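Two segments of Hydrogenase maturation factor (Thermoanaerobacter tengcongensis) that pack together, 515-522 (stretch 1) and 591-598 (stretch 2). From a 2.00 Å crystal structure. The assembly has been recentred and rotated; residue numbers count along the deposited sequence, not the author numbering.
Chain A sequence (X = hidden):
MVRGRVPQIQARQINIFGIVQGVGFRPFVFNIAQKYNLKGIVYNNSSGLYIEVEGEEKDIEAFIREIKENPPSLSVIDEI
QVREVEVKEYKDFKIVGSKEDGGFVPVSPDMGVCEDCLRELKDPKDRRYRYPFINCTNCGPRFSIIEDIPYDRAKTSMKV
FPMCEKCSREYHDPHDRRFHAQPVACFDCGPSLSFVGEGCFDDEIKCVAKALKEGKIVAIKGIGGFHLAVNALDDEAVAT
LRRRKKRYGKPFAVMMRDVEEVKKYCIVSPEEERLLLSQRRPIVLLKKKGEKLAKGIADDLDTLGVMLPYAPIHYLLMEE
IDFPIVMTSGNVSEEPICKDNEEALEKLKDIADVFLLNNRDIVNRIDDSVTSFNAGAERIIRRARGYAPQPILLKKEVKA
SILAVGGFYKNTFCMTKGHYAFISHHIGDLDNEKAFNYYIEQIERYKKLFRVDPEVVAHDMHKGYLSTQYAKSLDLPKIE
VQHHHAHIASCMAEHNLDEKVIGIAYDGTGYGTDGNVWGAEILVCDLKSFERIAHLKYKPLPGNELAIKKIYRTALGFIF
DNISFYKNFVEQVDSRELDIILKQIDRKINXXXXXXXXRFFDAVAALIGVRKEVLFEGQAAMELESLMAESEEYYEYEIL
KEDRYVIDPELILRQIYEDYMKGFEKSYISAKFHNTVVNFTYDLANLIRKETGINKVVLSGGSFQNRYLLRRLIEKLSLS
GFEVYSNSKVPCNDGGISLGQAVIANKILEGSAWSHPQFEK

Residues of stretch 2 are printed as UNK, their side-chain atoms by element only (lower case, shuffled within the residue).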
# COMPACT_ATOMS: atom_id res chain seq x y z
N GLY A 515 15.25 16.62 20.27
CA GLY A 515 14.07 17.47 20.52
C GLY A 515 13.66 18.30 19.30
O GLY A 515 12.78 19.17 19.39
N ASN A 516 14.32 18.06 18.17
CA ASN A 516 13.96 18.79 16.96
C ASN A 516 13.28 17.88 15.98
O ASN A 516 13.29 16.66 16.15
CB ASN A 516 15.19 19.47 16.35
CG ASN A 516 15.79 20.54 17.26
OD1 ASN A 516 15.07 21.28 17.94
ND2 ASN A 516 17.12 20.62 17.29
N VAL A 517 12.67 18.47 14.96
CA VAL A 517 12.05 17.72 13.89
C VAL A 517 13.11 17.35 12.85
O VAL A 517 13.90 18.21 12.44
CB VAL A 517 10.94 18.55 13.22
CG1 VAL A 517 10.42 17.87 11.95
CG2 VAL A 517 9.80 18.83 14.23
N TRP A 518 13.14 16.07 12.46
CA TRP A 518 14.09 15.55 11.48
C TRP A 518 13.34 15.22 10.19
O TRP A 518 12.10 15.22 10.18
CB TRP A 518 14.77 14.29 12.01
CG TRP A 518 15.77 14.49 13.11
CD1 TRP A 518 15.99 15.63 13.85
CD2 TRP A 518 16.65 13.49 13.65
NE1 TRP A 518 16.96 15.40 14.79
CE2 TRP A 518 17.39 14.10 14.69
CE3 TRP A 518 16.90 12.14 13.34
CZ2 TRP A 518 18.37 13.40 15.44
CZ3 TRP A 518 17.87 11.45 14.07
CH2 TRP A 518 18.59 12.09 15.10
N GLY A 519 14.06 14.92 9.12
CA GLY A 519 13.40 14.74 7.81
C GLY A 519 14.26 15.05 6.61
O GLY A 519 13.80 14.99 5.47
N ALA A 520 15.52 15.38 6.86
CA ALA A 520 16.49 15.54 5.79
C ALA A 520 17.82 15.02 6.31
O ALA A 520 18.79 15.77 6.45
CB ALA A 520 16.58 17.00 5.38
N GLU A 521 17.84 13.72 6.59
CA GLU A 521 18.91 13.11 7.36
C GLU A 521 19.72 12.12 6.54
O GLU A 521 19.17 11.41 5.70
CB GLU A 521 18.32 12.35 8.56
CG GLU A 521 17.18 13.09 9.27
CD GLU A 521 17.61 14.45 9.75
OE1 GLU A 521 16.91 15.45 9.43
OE2 GLU A 521 18.66 14.53 10.42
N ILE A 522 21.03 12.09 6.79
CA ILE A 522 21.86 11.00 6.32
C ILE A 522 22.39 10.29 7.54
O ILE A 522 23.00 10.89 8.44
CB ILE A 522 23.07 11.42 5.43
CG1 ILE A 522 22.71 12.50 4.42
CG2 ILE A 522 23.70 10.18 4.74
CD1 ILE A 522 21.73 12.13 3.42
N UNK A 591 7.36 27.42 18.73
CA UNK A 591 8.31 27.31 17.62
C UNK A 591 9.07 26.00 17.70
O UNK A 591 9.63 25.66 18.75
c UNK A 591 10.38 28.39 16.63
c UNK A 591 9.24 28.54 17.63
o UNK A 591 8.47 29.70 17.28
N UNK A 592 9.05 25.23 16.62
CA UNK A 592 9.84 24.00 16.53
C UNK A 592 11.03 24.28 15.64
O UNK A 592 10.99 25.20 14.82
c UNK A 592 9.00 22.85 15.97
N UNK A 593 12.11 23.52 15.80
CA UNK A 593 13.24 23.64 14.89
C UNK A 593 13.30 22.40 14.02
O UNK A 593 13.15 21.27 14.53
c UNK A 593 14.08 25.43 17.57
c UNK A 593 15.08 26.31 15.58
c UNK A 593 14.09 26.69 18.15
c UNK A 593 14.58 25.22 16.29
c UNK A 593 15.11 27.59 16.17
c UNK A 593 14.60 27.76 17.45
o UNK A 593 14.62 29.00 18.05
c UNK A 593 14.53 23.85 15.66
N UNK A 594 13.49 22.61 12.72
CA UNK A 594 13.30 21.52 11.75
C UNK A 594 14.45 21.36 10.77
O UNK A 594 15.02 22.35 10.27
c UNK A 594 11.97 21.66 10.93
c UNK A 594 10.81 21.97 11.86
c UNK A 594 12.10 22.79 9.85
N UNK A 595 14.79 20.10 10.52
CA UNK A 595 15.65 19.69 9.41
C UNK A 595 14.74 18.79 8.61
O UNK A 595 14.44 17.68 9.03
c UNK A 595 16.87 18.90 9.92
o UNK A 595 17.51 18.15 8.89
N UNK A 596 14.24 19.27 7.48
CA UNK A 596 13.14 18.55 6.83
C UNK A 596 13.12 18.82 5.33
O UNK A 596 13.02 19.96 4.91
c UNK A 596 11.81 18.97 7.44
o UNK A 596 10.70 18.56 6.63
N UNK A 597 13.16 17.74 4.54
CA UNK A 597 13.06 17.87 3.08
C UNK A 597 11.65 18.31 2.68
O UNK A 597 11.48 19.11 1.75
s UNK A 597 14.74 17.99 0.30
c UNK A 597 16.28 17.49 1.11
c UNK A 597 13.46 16.56 2.39
c UNK A 597 13.61 16.67 0.84
N UNK A 598 10.65 17.83 3.40
CA UNK A 598 9.26 18.26 3.14
C UNK A 598 9.04 19.76 3.33
O UNK A 598 8.42 20.42 2.48
O HOH W 1 12.17 21.75 18.10

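Position 591 carries one carbon that branches to one oxygen and one carbon, the mark of a beta-branched hydroxyl residue, and its side chain stays out of reach of stretch 1. It is Thr591.

Position 592 has a single side-chain carbon, 4.5 Å from CG2 of Val517, a light apolar touch; it is Ala592.

At 593 one carbon leads to a six-carbon ring bearing an oxygen. The end of the side chain leads away from stretch 1, and the CB of 593 sits 3.5 Å from OD1 of Asn516. This is Tyr593. The backbone does more: O of Tyr593 accepts a hydrogen bond from N of Val517 at 2.9 Å. A water bridges Asn516 and Tyr593: it donates to OD1 of Asn516 and accepts from N of Tyr593, at 2.9 Å in each case.

Position 594 shows one carbon carrying two more, with no heteroatom, and one of its methyl carbons packs 3.7 Å from CB of Val517. This gives Val594, whose CA approaches O of Val517 at 3.4 Å in a CA-H...O contact.

Position 595 has one carbon and then one oxygen. That oxygen is 2.8 Å from OE1 of Glu521, close enough to be a hydroxyl donating to a carboxylate, and the residue is Ser595. Its backbone N also donates to O of Val517 at 2.8 Å, a nearly straight bond.

Position 596 again has one carbon and one oxygen, but here the CB points away from stretch 1. This is Ser596, at the N-cap position, where its side chain caps a backbone N just past the stretch. Its CA lies 3.7 Å from C of Gly519; a CB on that glycine would come within 3.2 Å of CA of Ser596.

Position 597 bears an unbranched chain of two carbons, a sulfur and a carbon, and that terminal carbon reaches to 4.3 Å from CB of Ala520. It is Met597, and its backbone N donates to O of Gly519 at 3.0 Å.

Position 598 has no side-chain atoms and is Gly598, continuing the helix without touching stretch 1.

The contact rests on a ladder of backbone bonds running from Val517 to Gly519, with the two strands roughly parallel at 32° and a single bridge pairing Val517 with Val594. Side chains refine it. OE1 of Glu521 gathers the hydroxyl of Ser595 and the backbone N atoms of Gly519 and Ala520, each of those two at 2.9 Å, tying the corner of stretch 1 to its partner.

Stretch 2 591-598: TAYVSSMG
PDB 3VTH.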